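Local coordinates for triosephosphate isomerase (Toxoplasma gondii, PDB 5UPR), which probably catalyses the interconversion of D-glyceraldehyde 3-phosphate and dihydroxyacetone phosphate in glycolysis and gluconeogenesis, as a homodimer of triosephosphate isomerase barrels, at residues Gln26-Val29 against Asp30-Asn33; Ser50-Ile53 against Ser54-Gln57; Gly148-Gln151 against Lys152-Glu156; Gly228-Ala231 against Lys232-Glu236; Thr251-Phe254 against Val255-Asp259. All blocks are in the same frame, centred on the assembly; numbering follows the deposited sequence.

Contact 1 of 5, residues Gln26-Val29 against Asp30-Asn33; sequences QELV and DMLN
Asp-30 N meets Gln-26 O at 2.8 Å, with 165° at the hydrogen, and Asn-33 N meets Val-29 O at 2.8 Å. Met-31 N to Glu-27 O and Leu-32 N to Leu-28 O fill the gap, giving four successive i to i+4 bonds of helix 22-34. The carboxylate of Asp-30 leans back over the preceding turn because CG lies beside its own backbone N (chi1 -68°). OD2 then stands 4.0 Å from Gln-26 CG, a packing contact, with the two planar ends turned 32° apart. Farther along, Val-29 and Asn-33 run side by side, with CG1 of the valine 3.6 Å from ND2 of the asparagine. The amide itself is spent on the chain beyond: OD1 accepts from Arg-61 N and ND2 donates to Ser-59 O. On another flank Met-31, a selenomethionine, bends at chi3, and its CE comes to 4.3 Å from Leu-28 CD2. Buried Val-29 and Leu-32 suit the inner side of this barrel helix, where they touch Val-56 and Phe-254. The polarity is thus divided: Gln-26 and Asp-30 lie on the exposed flank, Gln-26 beside Gln-55, while the Asn-33 amide ties the helix to the end of helix 53-59.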
loop_
_atom_site.group_PDB
_atom_site.type_symbol
_atom_site.label_atom_id
_atom_site.label_comp_id
_atom_site.label_asym_id
_atom_site.label_seq_id
_atom_site.Cartn_x
_atom_site.Cartn_y
_atom_site.Cartn_z
ATOM N N GLN A 26 -13.470 11.525 -9.600
ATOM C CA GLN A 26 -13.940 12.161 -10.838
ATOM C C GLN A 26 -14.149 13.658 -10.576
ATOM O O GLN A 26 -13.727 14.498 -11.365
ATOM C CB GLN A 26 -15.243 11.510 -11.356
ATOM C CG GLN A 26 -15.595 11.961 -12.763
ATOM C CD GLN A 26 -16.868 11.299 -13.308
ATOM O OE1 GLN A 26 -17.883 11.178 -12.612
ATOM N NE2 GLN A 26 -16.828 10.885 -14.555
ATOM N N GLU A 27 -14.786 13.974 -9.476
ATOM C CA GLU A 27 -14.969 15.371 -9.075
ATOM C C GLU A 27 -13.663 16.147 -8.927
ATOM O O GLU A 27 -13.554 17.273 -9.398
ATOM C CB GLU A 27 -15.762 15.442 -7.745
ATOM C CG GLU A 27 -16.009 16.868 -7.220
ATOM C CD GLU A 27 -16.083 16.944 -5.698
ATOM O OE1 GLU A 27 -16.909 16.169 -5.172
ATOM O OE2 GLU A 27 -15.297 17.712 -5.063
ATOM N N LEU A 28 -12.680 15.554 -8.239
ATOM C CA LEU A 28 -11.378 16.217 -8.078
ATOM C C LEU A 28 -10.676 16.399 -9.421
ATOM O O LEU A 28 -10.046 17.420 -9.650
ATOM C CB LEU A 28 -10.488 15.471 -7.080
ATOM C CG LEU A 28 -11.004 15.642 -5.647
ATOM C CD1 LEU A 28 -10.419 14.638 -4.636
ATOM C CD2 LEU A 28 -10.711 17.037 -5.168
ATOM N N VAL A 29 -10.734 15.390 -10.282
ATOM C CA VAL A 29 -10.112 15.487 -11.591
ATOM C C VAL A 29 -10.808 16.601 -12.417
ATOM O O VAL A 29 -10.130 17.420 -13.052
ATOM C CB VAL A 29 -10.178 14.138 -12.350
ATOM C CG1 VAL A 29 -9.863 14.324 -13.845
ATOM C CG2 VAL A 29 -9.235 13.103 -11.755
ATOM N N ASP A 30 -12.147 16.631 -12.381
ATOM C CA ASP A 30 -12.907 17.689 -13.081
ATOM C C ASP A 30 -12.535 19.095 -12.544
ATOM O O ASP A 30 -12.393 20.041 -13.303
ATOM C CB ASP A 30 -14.409 17.498 -12.918
ATOM C CG ASP A 30 -14.960 16.235 -13.668
ATOM O OD1 ASP A 30 -14.222 15.583 -14.447
ATOM O OD2 ASP A 30 -16.120 15.847 -13.434
HETATM N N MSE A 31 -12.365 19.231 -11.235
HETATM C CA MSE A 31 -11.918 20.510 -10.657
HETATM C C MSE A 31 -10.564 20.886 -11.203
HETATM O O MSE A 31 -10.352 22.038 -11.539
HETATM C CB MSE A 31 -11.785 20.401 -9.140
HETATM C CG MSE A 31 -11.371 21.688 -8.442
HETATM SE SE MSE A 31 -10.812 21.169 -6.646
HETATM C CE MSE A 31 -9.100 20.465 -7.217
ATOM N N LEU A 32 -9.638 19.933 -11.299
ATOM C CA LEU A 32 -8.274 20.255 -11.754
ATOM C C LEU A 32 -8.279 20.615 -13.255
ATOM O O LEU A 32 -7.587 21.568 -13.667
ATOM C CB LEU A 32 -7.329 19.096 -11.475
ATOM C CG LEU A 32 -7.038 18.814 -9.977
ATOM C CD1 LEU A 32 -6.478 17.421 -9.829
ATOM C CD2 LEU A 32 -6.097 19.867 -9.337
ATOM N N ASN A 33 -9.091 19.874 -14.045
ATOM C CA ASN A 33 -9.214 20.126 -15.484
ATOM C C ASN A 33 -9.879 21.477 -15.822
ATOM O O ASN A 33 -9.519 22.087 -16.809
ATOM C CB ASN A 33 -10.007 19.008 -16.192
ATOM C CG ASN A 33 -9.214 17.714 -16.341
ATOM O OD1 ASN A 33 -7.989 17.706 -16.309
ATOM N ND2 ASN A 33 -9.911 16.632 -16.543
#

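Contact 2 of 5, residues Ser50-Ile53 against Ser54-Gln57; sequences SLFI and SQVQ
Gln-57 N donates to Ile-53 O at 2.9 Å in a nearly straight bond (169°), and Val-56 N follows with a longer one to Phe-52 O. One turn earlier the direct backbone link gives way to solvent. Water 1 accepts from Ser-54 N at 2.8 Å and lies 2.9 Å from Ser-50 O, to which it can donate, spanning an i to i+4 pair at the entry to helix 53-59. Water 2 joins Leu-51 O to the hydroxyl of Ser-54, 2.9 Å from OG; with chi1 of 74° that hydroxyl sits between the backbone N and the carbonyl carbon, on the side of the water. Gln-55 and Phe-52 lie alongside each other. OE1 of Gln-55 approaches the ring at its edge, 3.8 Å from Phe-52 CD1, with amide and ring planes 72° apart, a fitting place for a carbonyl oxygen beside the electropositive ring hydrogens; NE2 of the same amide donates to Thr-22 O. Gln-57 passes slantwise over Ile-53, bringing OE1 to 3.9 Å from Ile-53 CG2, while its NE2 is bonded to Lys-93 O. Ile-53 and Val-56 fill the apolar side against Val-67. The serines mark the other border: Ser-50 OG bonds Ser-50 OG of the second subunit and Ser-54 packs on its counterpart there, so the helix entry meets the second subunit through small serines, one of them hydrogen-bonded.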
loop_
_atom_site.group_PDB
_atom_site.type_symbol
_atom_site.label_atom_id
_atom_site.label_comp_id
_atom_site.label_asym_id
_atom_site.label_seq_id
_atom_site.Cartn_x
_atom_site.Cartn_y
_atom_site.Cartn_z
ATOM N N SER A 50 -3.965 4.380 -4.005
ATOM C CA SER A 50 -3.446 3.622 -5.135
ATOM C C SER A 50 -4.556 3.034 -6.022
ATOM O O SER A 50 -4.374 2.877 -7.233
ATOM C CB SER A 50 -2.465 2.561 -4.702
ATOM O OG SER A 50 -3.058 1.599 -3.862
ATOM N N LEU A 51 -5.690 2.712 -5.431
ATOM C CA LEU A 51 -6.855 2.164 -6.145
ATOM C C LEU A 51 -7.382 3.044 -7.289
ATOM O O LEU A 51 -7.915 2.509 -8.264
ATOM C CB LEU A 51 -8.018 1.920 -5.174
ATOM C CG LEU A 51 -7.923 0.854 -4.122
ATOM C CD1 LEU A 51 -9.200 0.787 -3.293
ATOM C CD2 LEU A 51 -7.691 -0.576 -4.746
ATOM N N PHE A 52 -7.220 4.369 -7.156
ATOM C CA PHE A 52 -7.760 5.394 -8.034
ATOM C C PHE A 52 -6.717 6.059 -8.977
ATOM O O PHE A 52 -7.082 6.910 -9.795
ATOM C CB PHE A 52 -8.468 6.494 -7.182
ATOM C CG PHE A 52 -9.565 5.953 -6.313
ATOM C CD1 PHE A 52 -10.735 5.497 -6.893
ATOM C CD2 PHE A 52 -9.380 5.752 -4.943
ATOM C CE1 PHE A 52 -11.741 4.923 -6.109
ATOM C CE2 PHE A 52 -10.350 5.184 -4.166
ATOM C CZ PHE A 52 -11.546 4.740 -4.735
ATOM N N ILE A 53 -5.442 5.698 -8.863
ATOM C CA ILE A 53 -4.424 6.361 -9.702
ATOM C C ILE A 53 -4.684 6.183 -11.187
ATOM O O ILE A 53 -4.578 7.155 -11.917
ATOM C CB ILE A 53 -3.002 5.901 -9.347
ATOM C CG1 ILE A 53 -2.633 6.459 -7.945
ATOM C CG2 ILE A 53 -2.038 6.432 -10.383
ATOM C CD1 ILE A 53 -1.345 5.922 -7.349
ATOM N N SER A 54 -5.047 4.961 -11.629
ATOM C CA SER A 54 -5.255 4.779 -13.080
ATOM C C SER A 54 -6.404 5.590 -13.647
ATOM O O SER A 54 -6.315 6.090 -14.772
ATOM C CB SER A 54 -5.402 3.309 -13.480
ATOM O OG SER A 54 -6.663 2.822 -13.079
ATOM N N GLN A 55 -7.456 5.770 -12.858
ATOM C CA GLN A 55 -8.603 6.595 -13.239
ATOM C C GLN A 55 -8.175 8.078 -13.404
ATOM O O GLN A 55 -8.577 8.765 -14.354
ATOM C CB GLN A 55 -9.694 6.493 -12.152
ATOM C CG GLN A 55 -10.926 7.384 -12.369
ATOM C CD GLN A 55 -11.905 7.382 -11.200
ATOM O OE1 GLN A 55 -11.877 6.517 -10.350
ATOM N NE2 GLN A 55 -12.757 8.363 -11.160
ATOM N N VAL A 56 -7.343 8.547 -12.474
ATOM C CA VAL A 56 -6.837 9.913 -12.575
ATOM C C VAL A 56 -5.960 10.050 -13.827
ATOM O O VAL A 56 -6.126 11.012 -14.603
ATOM C CB VAL A 56 -6.040 10.319 -11.312
ATOM C CG1 VAL A 56 -5.428 11.676 -11.455
ATOM C CG2 VAL A 56 -6.925 10.315 -10.093
ATOM N N GLN A 57 -5.053 9.075 -14.050
ATOM C CA GLN A 57 -4.207 9.093 -15.256
ATOM C C GLN A 57 -5.037 9.098 -16.548
ATOM O O GLN A 57 -4.653 9.749 -17.532
ATOM C CB GLN A 57 -3.278 7.881 -15.331
ATOM C CG GLN A 57 -2.231 7.820 -14.292
ATOM C CD GLN A 57 -1.422 6.553 -14.349
ATOM O OE1 GLN A 57 -1.967 5.438 -14.197
ATOM N NE2 GLN A 57 -0.145 6.705 -14.610
HETATM O O HOH W 1 -4.982 2.614 -10.105
HETATM O O HOH W 2 -8.289 3.597 -10.859
#

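Contact 3 of 5, residues Gly148-Gln151 against Lys152-Glu156; sequences GQTQ and KVLSE
Gln-149, the residue just ahead of helix 150-164, lays its side chain alongside Lys-152, both pointing the same way, with OE1 of the glutamine 4.1 Å from CD of the lysine. Its NE2 is bonded to Ser-147 OG, which anchors the amide to the turn, and its backbone O accepts from Val-153 N at 2.9 Å in the first bond of the new helix. The lysine reaches onward: a final bend at chi4 carries NZ to 2.8 Å from Glu-156 OE2, a salt bridge along the exposed flank. This junction follows a Schellman motif. Gly-148, with its positive phi of 70°, is the C-prime residue that ends helix 142-146, pairing Gln-149 N with Glu-144 O and Gly-148 N with Arg-145 O, so one helix stops and the next begins almost at once within the crossover from strand 133-138 to strand 174-178 of the barrel. Thr-150 comes next. Its O takes Leu-154 N, and its CG2 methyl, anti to the backbone N, lies 3.7 Å from Leu-154 CD1; both side chains pack on Thr-198 of the neighbouring helix 192-209, an apolar meeting that suits the threonine methyl and the branched leucine. Gln-151 O is gripped twice by one residue, by Ser-155 OG at 2.7 Å and Ser-155 N at 3.0 Å, which arrive from opposite faces of the carbonyl plane. The serine hydroxyl, having given its proton to that carbonyl, accepts from water 3, and the same water accepts from Gln-151 NE2 at 2.8 Å.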
loop_
_atom_site.group_PDB
_atom_site.type_symbol
_atom_site.label_atom_id
_atom_site.label_comp_id
_atom_site.label_asym_id
_atom_site.label_seq_id
_atom_site.Cartn_x
_atom_site.Cartn_y
_atom_site.Cartn_z
ATOM N N GLY A 148 14.350 22.719 21.715
ATOM C CA GLY A 148 15.419 23.219 20.829
ATOM C C GLY A 148 16.131 22.200 19.939
ATOM O O GLY A 148 17.234 22.466 19.508
ATOM N N GLN A 149 15.506 21.050 19.634
ATOM C CA GLN A 149 16.199 19.976 18.885
ATOM C C GLN A 149 15.927 19.911 17.358
ATOM O O GLN A 149 16.373 18.974 16.671
ATOM C CB GLN A 149 15.841 18.622 19.522
ATOM C CG GLN A 149 16.433 18.408 20.894
ATOM C CD GLN A 149 15.994 17.069 21.422
ATOM O OE1 GLN A 149 16.616 16.070 21.116
ATOM N NE2 GLN A 149 14.828 17.030 22.034
ATOM N N THR A 150 15.165 20.868 16.827
ATOM C CA THR A 150 14.629 20.736 15.425
ATOM C C THR A 150 15.782 20.512 14.435
ATOM O O THR A 150 15.741 19.578 13.638
ATOM C CB THR A 150 13.850 21.973 15.013
ATOM O OG1 THR A 150 12.738 22.148 15.900
ATOM C CG2 THR A 150 13.357 21.864 13.596
ATOM N N GLN A 151 16.828 21.328 14.499
ATOM C CA GLN A 151 17.914 21.187 13.510
ATOM C C GLN A 151 18.629 19.828 13.635
ATOM O O GLN A 151 18.937 19.222 12.637
ATOM C CB GLN A 151 18.853 22.370 13.632
ATOM C CG GLN A 151 19.797 22.589 12.499
ATOM C CD GLN A 151 21.055 21.828 12.792
ATOM O OE1 GLN A 151 21.330 21.432 13.951
ATOM N NE2 GLN A 151 21.821 21.584 11.759
ATOM N N LYS A 152 18.857 19.369 14.872
ATOM C CA LYS A 152 19.468 18.062 15.108
ATOM C C LYS A 152 18.621 16.937 14.530
ATOM O O LYS A 152 19.103 16.070 13.833
ATOM C CB LYS A 152 19.681 17.887 16.628
ATOM C CG LYS A 152 20.133 16.521 17.116
ATOM C CD LYS A 152 19.885 16.555 18.635
ATOM C CE LYS A 152 20.387 15.428 19.467
ATOM N NZ LYS A 152 20.332 14.013 18.925
ATOM N N VAL A 153 17.315 16.990 14.801
ATOM C CA VAL A 153 16.363 15.954 14.350
ATOM C C VAL A 153 16.270 15.927 12.824
ATOM O O VAL A 153 16.344 14.862 12.200
ATOM C CB VAL A 153 14.996 16.151 15.051
ATOM C CG1 VAL A 153 13.894 15.375 14.303
ATOM C CG2 VAL A 153 15.135 15.688 16.492
ATOM N N LEU A 154 16.102 17.081 12.202
ATOM C CA LEU A 154 15.954 17.096 10.737
ATOM C C LEU A 154 17.259 16.644 10.080
ATOM O O LEU A 154 17.200 15.887 9.110
ATOM C CB LEU A 154 15.550 18.505 10.246
ATOM C CG LEU A 154 14.215 19.046 10.746
ATOM C CD1 LEU A 154 13.972 20.454 10.212
ATOM C CD2 LEU A 154 13.073 18.105 10.385
ATOM N N SER A 155 18.424 17.026 10.652
ATOM C CA SER A 155 19.668 16.506 10.160
ATOM C C SER A 155 19.751 14.963 10.205
ATOM O O SER A 155 20.259 14.374 9.270
ATOM C CB SER A 155 20.902 17.059 10.911
ATOM O OG SER A 155 20.883 18.470 10.933
ATOM N N GLU A 156 19.324 14.363 11.308
ATOM C CA GLU A 156 19.341 12.877 11.486
ATOM C C GLU A 156 18.432 12.221 10.410
ATOM O O GLU A 156 18.814 11.214 9.788
ATOM C CB GLU A 156 18.791 12.460 12.865
ATOM C CG GLU A 156 19.618 12.753 14.072
ATOM C CD GLU A 156 18.843 12.478 15.412
ATOM O OE1 GLU A 156 17.653 11.996 15.428
ATOM O OE2 GLU A 156 19.426 12.795 16.520
HETATM O O HOH W 3 23.473 19.322 11.743
#

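Contact 4 of 5, residues Gly228-Ala231 against Lys232-Glu236; sequences GSNA and KELFE
Asn-230 and Leu-234 stand side by side one turn apart and point the same way, OD1 of the asparagine 3.7 Å from CD1 of the leucine. The amide is steered by its first torsion: at chi1 65° CG tucks between the backbone N and the carbonyl carbon, where OD1 can accept from Lys-227 N while ND2 donates to Ser-225 O. An asparagine suits this spot because its short amide can take hold of the preceding loop with both ends. In the backbone of the same pair, Leu-234 N reaches Asn-230 O at 3.3 Å, in the carbonyl plane, and that oxygen also accepts from water 7 at 2.8 Å. Glu-233 extends along the wet flank instead. Its OE1 accepts from water 7 and from water 6, each at 3.0 Å, so the carboxylate is tied through water 7 to Asn-230 O and, by a weak bond of water 6, to Ser-229 O. Two further waters stand in for i to i+4 backbone bonds: water 4 between Gly-228 O and Lys-232 N, and water 5 between Ser-229 O and Glu-233 N. Direct bonding is restored with Phe-235 N to Ala-231 O at 2.9 Å. Phe-235 has CG anti to its N, which throws the ring off the helix onto Phe-243 and Ala-261. Helix 228-234 thus lies on strand 242-245 through Ala-231 and Leu-234, both of which rest against Phe-243, with helix 253-260 touching Ala-231 and Lys-232 at Ala-260 and helix 192-209 meeting Glu-233 and Leu-234 at Ala-192 and Ala-195.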
loop_
_atom_site.group_PDB
_atom_site.type_symbol
_atom_site.label_atom_id
_atom_site.label_comp_id
_atom_site.label_asym_id
_atom_site.label_seq_id
_atom_site.Cartn_x
_atom_site.Cartn_y
_atom_site.Cartn_z
ATOM N N GLY A 228 -5.747 27.960 1.740
ATOM C CA GLY A 228 -5.754 29.116 0.810
ATOM C C GLY A 228 -5.510 30.433 1.540
ATOM O O GLY A 228 -4.778 31.257 1.078
ATOM N N SER A 229 -6.076 30.567 2.731
ATOM C CA SER A 229 -6.046 31.796 3.517
ATOM C C SER A 229 -4.700 32.052 4.242
ATOM O O SER A 229 -4.454 33.178 4.667
ATOM C CB SER A 229 -7.208 31.763 4.529
ATOM O OG SER A 229 -6.987 30.733 5.498
ATOM N N ASN A 230 -3.837 31.039 4.385
ATOM C CA ASN A 230 -2.489 31.230 4.983
ATOM C C ASN A 230 -1.275 31.061 4.020
ATOM O O ASN A 230 -0.117 31.345 4.403
ATOM C CB ASN A 230 -2.304 30.405 6.279
ATOM C CG ASN A 230 -2.337 28.897 6.059
ATOM O OD1 ASN A 230 -1.861 28.392 5.040
ATOM N ND2 ASN A 230 -2.939 28.157 7.035
ATOM N N ALA A 231 -1.513 30.576 2.796
ATOM C CA ALA A 231 -0.425 30.190 1.887
ATOM C C ALA A 231 0.377 31.338 1.337
ATOM O O ALA A 231 1.605 31.254 1.237
ATOM C CB ALA A 231 -0.997 29.348 0.717
ATOM N N LYS A 232 -0.293 32.444 0.991
ATOM C CA LYS A 232 0.465 33.584 0.434
ATOM C C LYS A 232 1.497 34.119 1.407
ATOM O O LYS A 232 2.587 34.367 1.025
ATOM C CB LYS A 232 -0.451 34.711 -0.010
ATOM C CG LYS A 232 -1.188 34.403 -1.287
ATOM C CD LYS A 232 -2.026 35.618 -1.711
ATOM C CE LYS A 232 -2.185 35.725 -3.229
ATOM N NZ LYS A 232 -0.943 35.359 -4.014
ATOM N N GLU A 233 1.148 34.273 2.674
ATOM C CA GLU A 233 2.096 34.748 3.671
ATOM C C GLU A 233 3.252 33.735 3.834
ATOM O O GLU A 233 4.427 34.115 3.843
ATOM C CB GLU A 233 1.390 34.986 5.004
ATOM C CG GLU A 233 2.267 35.644 6.069
ATOM C CD GLU A 233 1.685 35.530 7.489
ATOM O OE1 GLU A 233 0.571 34.998 7.712
ATOM O OE2 GLU A 233 2.319 36.012 8.418
ATOM N N LEU A 234 2.916 32.460 3.909
ATOM C CA LEU A 234 3.964 31.425 3.999
ATOM C C LEU A 234 4.975 31.462 2.863
ATOM O O LEU A 234 6.181 31.380 3.095
ATOM C CB LEU A 234 3.327 30.028 4.114
ATOM C CG LEU A 234 2.830 29.662 5.518
ATOM C CD1 LEU A 234 1.869 28.505 5.363
ATOM C CD2 LEU A 234 4.021 29.218 6.317
ATOM N N PHE A 235 4.461 31.685 1.649
ATOM C CA PHE A 235 5.264 31.665 0.429
ATOM C C PHE A 235 6.161 32.901 0.229
ATOM O O PHE A 235 6.981 32.927 -0.701
ATOM C CB PHE A 235 4.328 31.512 -0.787
ATOM C CG PHE A 235 5.032 31.138 -2.069
ATOM C CD1 PHE A 235 5.541 29.849 -2.281
ATOM C CD2 PHE A 235 5.206 32.094 -3.064
ATOM C CE1 PHE A 235 6.212 29.533 -3.451
ATOM C CE2 PHE A 235 5.872 31.798 -4.246
ATOM C CZ PHE A 235 6.373 30.524 -4.460
ATOM N N GLU A 236 6.009 33.927 1.065
ATOM C CA GLU A 236 6.924 35.059 1.035
ATOM C C GLU A 236 8.336 34.639 1.398
ATOM O O GLU A 236 9.257 35.295 0.994
ATOM C CB GLU A 236 6.442 36.206 1.923
ATOM C CG GLU A 236 5.129 36.784 1.401
ATOM C CD GLU A 236 4.468 37.772 2.379
ATOM O OE1 GLU A 236 5.054 38.079 3.444
ATOM O OE2 GLU A 236 3.371 38.260 2.054
HETATM O O HOH W 4 -3.226 33.449 1.458
HETATM O O HOH W 5 -1.725 34.454 3.506
HETATM O O HOH W 6 -2.117 34.736 6.464
HETATM O O HOH W 7 0.540 32.024 7.091
#

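Contact 5 of 5, residues Thr251-Phe254 against Val255-Asp259; sequences TGDF and VSIID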
loop_
_atom_site.group_PDB
_atom_site.type_symbol
_atom_site.label_atom_id
_atom_site.label_comp_id
_atom_site.label_asym_id
_atom_site.label_seq_id
_atom_site.Cartn_x
_atom_site.Cartn_y
_atom_site.Cartn_z
ATOM N N THR A 251 -10.606 19.598 -1.663
ATOM C CA THR A 251 -11.614 20.653 -1.955
ATOM C C THR A 251 -11.079 21.657 -2.949
ATOM O O THR A 251 -9.906 21.643 -3.294
ATOM C CB THR A 251 -11.997 21.430 -0.668
ATOM O OG1 THR A 251 -10.923 22.310 -0.283
ATOM C CG2 THR A 251 -12.274 20.444 0.488
ATOM N N GLY A 252 -11.933 22.587 -3.305
ATOM C CA GLY A 252 -11.626 23.767 -4.127
ATOM C C GLY A 252 -10.530 24.653 -3.561
ATOM O O GLY A 252 -9.902 25.373 -4.309
ATOM N N ASP A 253 -10.273 24.578 -2.256
ATOM C CA ASP A 253 -9.216 25.343 -1.603
ATOM C C ASP A 253 -7.854 25.000 -2.191
ATOM O O ASP A 253 -6.952 25.827 -2.193
ATOM C CB ASP A 253 -9.263 25.140 -0.077
ATOM C CG ASP A 253 -8.409 26.196 0.693
ATOM O OD1 ASP A 253 -8.534 27.387 0.367
ATOM O OD2 ASP A 253 -7.676 25.894 1.635
ATOM N N PHE A 254 -7.696 23.784 -2.721
ATOM C CA PHE A 254 -6.449 23.355 -3.341
ATOM C C PHE A 254 -6.054 24.283 -4.458
ATOM O O PHE A 254 -4.877 24.606 -4.581
ATOM C CB PHE A 254 -6.575 21.918 -3.876
ATOM C CG PHE A 254 -5.283 21.316 -4.342
ATOM C CD1 PHE A 254 -4.222 21.116 -3.450
ATOM C CD2 PHE A 254 -5.164 20.842 -5.638
ATOM C CE1 PHE A 254 -3.069 20.495 -3.854
ATOM C CE2 PHE A 254 -4.016 20.253 -6.061
ATOM C CZ PHE A 254 -2.949 20.060 -5.177
ATOM N N VAL A 255 -7.024 24.712 -5.261
ATOM C CA VAL A 255 -6.717 25.613 -6.386
ATOM C C VAL A 255 -6.236 26.998 -5.869
ATOM O O VAL A 255 -5.339 27.597 -6.476
ATOM C CB VAL A 255 -7.927 25.735 -7.335
ATOM C CG1 VAL A 255 -7.673 26.750 -8.453
ATOM C CG2 VAL A 255 -8.261 24.393 -7.952
ATOM N N SER A 256 -6.809 27.498 -4.784
ATOM C CA SER A 256 -6.281 28.727 -4.156
ATOM C C SER A 256 -4.841 28.572 -3.681
ATOM O O SER A 256 -4.092 29.528 -3.741
ATOM C CB SER A 256 -7.092 29.189 -2.958
ATOM O OG SER A 256 -8.472 29.100 -3.217
ATOM N N ILE A 257 -4.462 27.384 -3.189
ATOM C CA ILE A 257 -3.103 27.184 -2.688
ATOM C C ILE A 257 -2.131 27.182 -3.852
ATOM O O ILE A 257 -1.087 27.802 -3.753
ATOM C CB ILE A 257 -2.974 25.930 -1.817
ATOM C CG1 ILE A 257 -3.796 26.069 -0.543
ATOM C CG2 ILE A 257 -1.507 25.654 -1.444
ATOM C CD1 ILE A 257 -4.135 24.754 0.176
ATOM N N ILE A 258 -2.494 26.530 -4.962
ATOM C CA ILE A 258 -1.682 26.538 -6.177
ATOM C C ILE A 258 -1.435 27.966 -6.628
ATOM O O ILE A 258 -0.297 28.359 -6.904
ATOM C CB ILE A 258 -2.346 25.735 -7.350
ATOM C CG1 ILE A 258 -2.389 24.239 -7.042
ATOM C CG2 ILE A 258 -1.651 26.011 -8.689
ATOM C CD1 ILE A 258 -3.385 23.461 -7.907
ATOM N N ASP A 259 -2.504 28.747 -6.677
ATOM C CA ASP A 259 -2.393 30.168 -7.027
ATOM C C ASP A 259 -1.461 30.983 -6.102
ATOM O O ASP A 259 -0.805 31.870 -6.529
ATOM C CB ASP A 259 -3.776 30.769 -7.075
ATOM C CG ASP A 259 -3.815 32.007 -7.937
ATOM O OD1 ASP A 259 -3.300 32.005 -9.099
ATOM O OD2 ASP A 259 -4.370 32.990 -7.436
HETATM O O HOH W 8 -10.470 28.749 -1.677
#
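Asp-253 O and Phe-254 O accept from Ile-257 N and Ile-258 N, each bond 3.1 Å long, in the opening turns of helix 253-260, the last helix of this triosephosphate isomerase barrel. The second bond is the straighter, 164° at the hydrogen. Just before them Val-255 N meets Gly-252 O from well above the carbonyl plane, 55° out of it, the geometry of a tight turn at the helix entry. A capping bond completes the start: Thr-251 OG1 accepts from Asp-253 N at 3.1 Å, giving one of the first N-H groups a partner where no earlier turn could supply it. Threonine fits here because its hydroxyl sits close to the backbone. Among the side-chain polar contacts, Asp-253 is the main actor. With CG anti to its N (chi1 -165°) the carboxylate projects off the helix start, where OD2 accepts from Gly-228 N at the beginning of the preceding helix, and OD1 accepts from water 8 at 3.1 Å, a water that also lies close to Ser-256 OG. An acid is apt at this end, since the helix dipole would probably favour its negative charge. The apolar side is carried by Phe-254, turned inward onto Val-12, Val-44 and Val-46 of the barrel strands, and by Ile-257, which lies against Phe-243 and Val-245. Ile-258 passes aslant over the phenyl ring, its CG1 above one face, and Ile-258 CD1 comes to 3.8 Å from Phe-254 CE2.

Overall arrangement
All five contacts are short stretches of helix or helix entry in the outer layer of the barrel, in the triosephosphate isomerase domain of a longer protein. All are partly buried, with Val-29, Ile-53, Leu-154, Leu-234 and Phe-254 on packed sides; only contact 2 has no exposed touching residue, and it alone meets the second subunit. Contacts 4 and 5 rest on barrel strands, contact 3 on neighbouring helices. Contact 1 touches contacts 2 and 5, and contact 5 joins contact 4 by a probable hydrogen bond; contact 3 lies apart. Direct backbone bonds dominate contact 1, waters bridge the starts of contacts 2 and 4, and contact 3 alone holds a salt bridge within its segments.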